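Local coordinates for protein BtGH115A (Bacteroides thetaiotaomicron, PDB 5BY3) that is a family GH115 4-O-methyl-alpha-glucuronidase with specificity for decorated arabinogalactans, at residues 92-100 with 152-163. Residues are numbered along the deposited sequence; the frame is centred on the assembly and turned at random.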
loop_
_atom_site.group_PDB
_atom_site.type_symbol
_atom_site.label_atom_id
_atom_site.label_comp_id
_atom_site.label_asym_id
_atom_site.label_seq_id
_atom_site.Cartn_x
_atom_site.Cartn_y
_atom_site.Cartn_z
ATOM N N LYS A 92 -5.098 27.417 -6.828
ATOM C CA LYS A 92 -4.472 26.105 -7.125
ATOM C C LYS A 92 -4.317 25.229 -5.864
ATOM O O LYS A 92 -4.214 25.748 -4.749
ATOM C CB LYS A 92 -3.110 26.311 -7.800
ATOM C CG LYS A 92 -2.880 25.402 -8.980
ATOM C CD LYS A 92 -1.425 25.405 -9.396
ATOM C CE LYS A 92 -1.160 24.265 -10.369
ATOM N NZ LYS A 92 0.268 24.174 -10.783
ATOM N N LYS A 93 -4.297 23.910 -6.036
ATOM C CA LYS A 93 -4.438 23.004 -4.884
ATOM C C LYS A 93 -3.107 22.452 -4.318
ATOM O O LYS A 93 -2.318 21.853 -5.042
ATOM C CB LYS A 93 -5.444 21.875 -5.197
ATOM C CG LYS A 93 -5.141 21.012 -6.439
ATOM C CD LYS A 93 -5.509 19.541 -6.197
ATOM C CE LYS A 93 -5.279 18.661 -7.418
ATOM N NZ LYS A 93 -4.953 17.252 -7.054
ATOM N N GLN A 94 -2.870 22.699 -3.026
ATOM C CA GLN A 94 -1.780 22.082 -2.221
ATOM C C GLN A 94 -0.383 22.240 -2.866
ATOM O O GLN A 94 0.418 21.284 -2.922
ATOM C CB GLN A 94 -2.093 20.597 -1.936
ATOM C CG GLN A 94 -3.392 20.302 -1.209
ATOM C CD GLN A 94 -3.706 18.809 -1.180
ATOM O OE1 GLN A 94 -2.846 17.994 -0.849
ATOM N NE2 GLN A 94 -4.940 18.442 -1.550
ATOM N N ALA A 95 -0.120 23.436 -3.386
ATOM C CA ALA A 95 1.009 23.662 -4.285
ATOM C C ALA A 95 2.017 24.635 -3.712
ATOM O O ALA A 95 1.676 25.418 -2.833
ATOM C CB ALA A 95 0.532 24.116 -5.662
ATOM N N PHE A 96 3.261 24.545 -4.187
ATOM C CA PHE A 96 4.318 25.439 -3.768
ATOM C C PHE A 96 5.296 25.728 -4.882
ATOM O O PHE A 96 5.482 24.895 -5.804
ATOM C CB PHE A 96 5.048 24.926 -2.522
ATOM C CG PHE A 96 5.805 23.628 -2.737
ATOM C CD1 PHE A 96 7.086 23.631 -3.249
ATOM C CD2 PHE A 96 5.245 22.412 -2.358
ATOM C CE1 PHE A 96 7.782 22.445 -3.436
ATOM C CE2 PHE A 96 5.941 21.204 -2.521
ATOM C CZ PHE A 96 7.203 21.225 -3.073
HETATM N N MSE A 97 5.895 26.916 -4.758
HETATM C CA MSE A 97 7.011 27.402 -5.539
HETATM C C MSE A 97 8.175 27.608 -4.604
HETATM O O MSE A 97 8.045 28.199 -3.508
HETATM C CB MSE A 97 6.651 28.763 -6.082
HETATM C CG MSE A 97 6.132 28.657 -7.506
HETATM SE SE MSE A 97 6.297 30.456 -8.276
HETATM C CE MSE A 97 6.178 30.080 -10.213
ATOM N N LEU A 98 9.327 27.091 -5.017
ATOM C CA LEU A 98 10.584 27.416 -4.377
ATOM C C LEU A 98 11.398 28.230 -5.350
ATOM O O LEU A 98 11.528 27.858 -6.521
ATOM C CB LEU A 98 11.366 26.163 -4.062
ATOM C CG LEU A 98 10.923 25.173 -3.017
ATOM C CD1 LEU A 98 12.089 24.202 -2.909
ATOM C CD2 LEU A 98 10.706 25.889 -1.708
ATOM N N ALA A 99 11.957 29.337 -4.869
ATOM C CA ALA A 99 12.732 30.241 -5.721
ATOM C C ALA A 99 13.723 31.016 -4.858
ATOM O O ALA A 99 13.458 31.238 -3.674
ATOM C CB ALA A 99 11.780 31.201 -6.443
ATOM N N VAL A 100 14.832 31.430 -5.460
ATOM C CA VAL A 100 15.824 32.295 -4.824
ATOM C C VAL A 100 15.698 33.736 -5.361
ATOM O O VAL A 100 15.975 33.972 -6.542
ATOM C CB VAL A 100 17.286 31.765 -5.007
ATOM C CG1 VAL A 100 18.277 32.587 -4.162
ATOM C CG2 VAL A 100 17.410 30.254 -4.684
ATOM N N PHE A 152 17.855 28.437 -9.353
ATOM C CA PHE A 152 17.049 27.271 -8.915
ATOM C C PHE A 152 15.585 27.667 -8.682
ATOM O O PHE A 152 15.339 28.653 -7.984
ATOM C CB PHE A 152 17.650 26.638 -7.636
ATOM C CG PHE A 152 16.783 25.566 -7.007
ATOM C CD1 PHE A 152 15.765 25.905 -6.103
ATOM C CD2 PHE A 152 16.981 24.215 -7.320
ATOM C CE1 PHE A 152 14.956 24.922 -5.539
ATOM C CE2 PHE A 152 16.177 23.224 -6.754
ATOM C CZ PHE A 152 15.157 23.577 -5.867
ATOM N N ARG A 153 14.629 26.887 -9.216
ATOM C CA ARG A 153 13.233 27.369 -9.323
ATOM C C ARG A 153 12.005 26.423 -9.093
ATOM O O ARG A 153 10.870 26.921 -9.079
ATOM C CB ARG A 153 13.057 28.230 -10.617
ATOM C CG ARG A 153 11.855 29.186 -10.641
ATOM C CD ARG A 153 12.166 30.497 -11.343
ATOM N NE ARG A 153 12.933 31.405 -10.477
ATOM C CZ ARG A 153 12.574 32.644 -10.128
ATOM N NH1 ARG A 153 11.441 33.189 -10.572
ATOM N NH2 ARG A 153 13.370 33.348 -9.329
ATOM N N GLU A 154 12.198 25.115 -8.922
ATOM C CA GLU A 154 11.100 24.163 -8.545
ATOM C C GLU A 154 9.641 24.635 -8.290
ATOM O O GLU A 154 9.376 25.539 -7.494
ATOM C CB GLU A 154 11.536 23.327 -7.326
ATOM C CG GLU A 154 10.944 21.913 -7.260
ATOM C CD GLU A 154 11.484 20.930 -8.318
ATOM O OE1 GLU A 154 12.518 21.193 -8.992
ATOM O OE2 GLU A 154 10.868 19.856 -8.466
ATOM N N LEU A 155 8.693 23.967 -8.928
ATOM C CA LEU A 155 7.241 24.137 -8.639
ATOM C C LEU A 155 6.581 22.759 -8.446
ATOM O O LEU A 155 6.808 21.838 -9.246
ATOM C CB LEU A 155 6.568 24.883 -9.800
ATOM C CG LEU A 155 5.167 25.490 -9.666
ATOM C CD1 LEU A 155 5.093 26.739 -10.528
ATOM C CD2 LEU A 155 4.047 24.519 -10.049
ATOM N N GLN A 156 5.762 22.594 -7.409
ATOM C CA GLN A 156 5.128 21.268 -7.217
ATOM C C GLN A 156 3.655 21.345 -6.824
ATOM O O GLN A 156 3.229 22.352 -6.269
ATOM C CB GLN A 156 5.913 20.413 -6.200
ATOM C CG GLN A 156 7.084 19.613 -6.771
ATOM C CD GLN A 156 7.919 18.920 -5.701
ATOM O OE1 GLN A 156 9.127 19.133 -5.613
ATOM N NE2 GLN A 156 7.281 18.096 -4.882
ATOM N N SER A 157 2.913 20.263 -7.095
ATOM C CA SER A 157 1.480 20.102 -6.824
ATOM C C SER A 157 1.138 18.607 -6.897
ATOM O O SER A 157 1.752 17.879 -7.688
ATOM C CB SER A 157 0.640 20.846 -7.878
ATOM O OG SER A 157 1.116 20.592 -9.196
ATOM N N PRO A 158 0.140 18.148 -6.119
ATOM C CA PRO A 158 -0.186 16.714 -6.096
ATOM C C PRO A 158 -0.999 16.196 -7.301
ATOM O O PRO A 158 -1.958 16.862 -7.758
ATOM C CB PRO A 158 -0.996 16.564 -4.785
ATOM C CG PRO A 158 -1.632 17.888 -4.625
ATOM C CD PRO A 158 -0.608 18.888 -5.084
ATOM N N SER A 159 -0.620 15.005 -7.779
ATOM C CA SER A 159 -1.407 14.221 -8.721
ATOM C C SER A 159 -2.735 13.750 -8.081
ATOM O O SER A 159 -3.778 13.767 -8.725
ATOM C CB SER A 159 -0.617 13.006 -9.167
ATOM O OG SER A 159 0.415 13.338 -10.084
ATOM N N VAL A 160 -2.699 13.347 -6.808
ATOM C CA VAL A 160 -3.907 12.880 -6.101
ATOM C C VAL A 160 -4.243 13.847 -4.968
ATOM O O VAL A 160 -3.332 14.306 -4.234
ATOM C CB VAL A 160 -3.767 11.397 -5.670
ATOM C CG1 VAL A 160 -4.957 10.897 -4.830
ATOM C CG2 VAL A 160 -3.581 10.512 -6.911
ATOM N N GLU A 161 -5.534 14.190 -4.857
ATOM C CA GLU A 161 -5.973 15.281 -3.954
ATOM C C GLU A 161 -5.954 14.902 -2.456
ATOM O O GLU A 161 -5.502 15.702 -1.609
ATOM C CB GLU A 161 -7.337 15.889 -4.363
ATOM C CG GLU A 161 -7.463 17.340 -3.893
ATOM C CD GLU A 161 -8.844 17.988 -4.005
ATOM O OE1 GLU A 161 -9.794 17.370 -4.524
ATOM O OE2 GLU A 161 -8.973 19.155 -3.560
ATOM N N TYR A 162 -6.419 13.692 -2.152
ATOM C CA TYR A 162 -6.328 13.168 -0.798
ATOM C C TYR A 162 -5.536 11.857 -0.773
ATOM O O TYR A 162 -5.849 10.903 -1.510
ATOM C CB TYR A 162 -7.716 12.967 -0.194
ATOM C CG TYR A 162 -8.394 14.274 0.067
ATOM C CD1 TYR A 162 -8.166 14.964 1.258
ATOM C CD2 TYR A 162 -9.226 14.862 -0.895
ATOM C CE1 TYR A 162 -8.786 16.182 1.513
ATOM C CE2 TYR A 162 -9.841 16.082 -0.657
ATOM C CZ TYR A 162 -9.619 16.724 0.554
ATOM O OH TYR A 162 -10.216 17.916 0.808
ATOM N N ARG A 163 -4.501 11.810 0.071
ATOM C CA ARG A 163 -3.680 10.611 0.120
ATOM C C ARG A 163 -3.290 10.318 1.530
ATOM O O ARG A 163 -2.955 11.190 2.325
ATOM C CB ARG A 163 -2.493 10.698 -0.848
ATOM C CG ARG A 163 -1.772 12.001 -0.749
ATOM C CD ARG A 163 -1.376 12.732 -2.033
ATOM N NE ARG A 163 -0.724 13.903 -1.429
ATOM C CZ ARG A 163 -1.332 15.059 -1.139
ATOM N NH1 ARG A 163 -2.598 15.300 -1.532
ATOM N NH2 ARG A 163 -0.650 16.007 -0.508
HETATM O O HOH W 1 -6.396 15.064 -8.133
#
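The guanidinium of Arg-163 meets the amide of Gln-94 nearly coplanar with it, the planes 26° apart; CB of Pro-158 lies over one guanidinium face, offset toward the rim, and Gln-94 CD and Glu-161 C lie at its edge, in plane. Both end nitrogens donate bent hydrogen bonds to one acceptor, NH1 at 2.8 Å and NH2 at 3.0 Å from Gln-94 OE1, which stays close to the guanidinium plane. Further along, CB of Gln-156 sits over a face of the Phe-96 ring, a CH-pi contact 3.9 Å from the centroid. The Phe-152 ring takes CD1 of Leu-98 at its edge, and Ala-99 CB rests against a face of the Arg-153 guanidinium. Gln-94 continues through its other amide atom: NE2 points at Glu-161 O, 2.8 Å away, in the carbonyl plane on a lone pair, and the bond is almost straight at 175°. Beyond CG the chain runs extended (chi2 171°), which carries the amide past Pro-158 to both partners. Lys-93 NZ donates to Pro-158 O from above its carbonyl plane, and a water links NZ to Ser-159 O. Backbone bonds pair Phe-96 with Gln-156 in both directions, making strand 155-156 the antiparallel edge of the N-terminal mixed sheet; on its other face CE of Met-97, here selenomethionine, touches CD1 of Leu-155 at 3.5 Å. Trimmed to an alanine here, Gln-94 would probably cost the guanidinium its shared oxygen and Glu-161 O one donor, leaving that from Asn-209. The chemistry thus changes along the contact, from sheet pairing to a buried amide that ties the N-terminal domain to Arg-163, at the start of barrel strand 162-166.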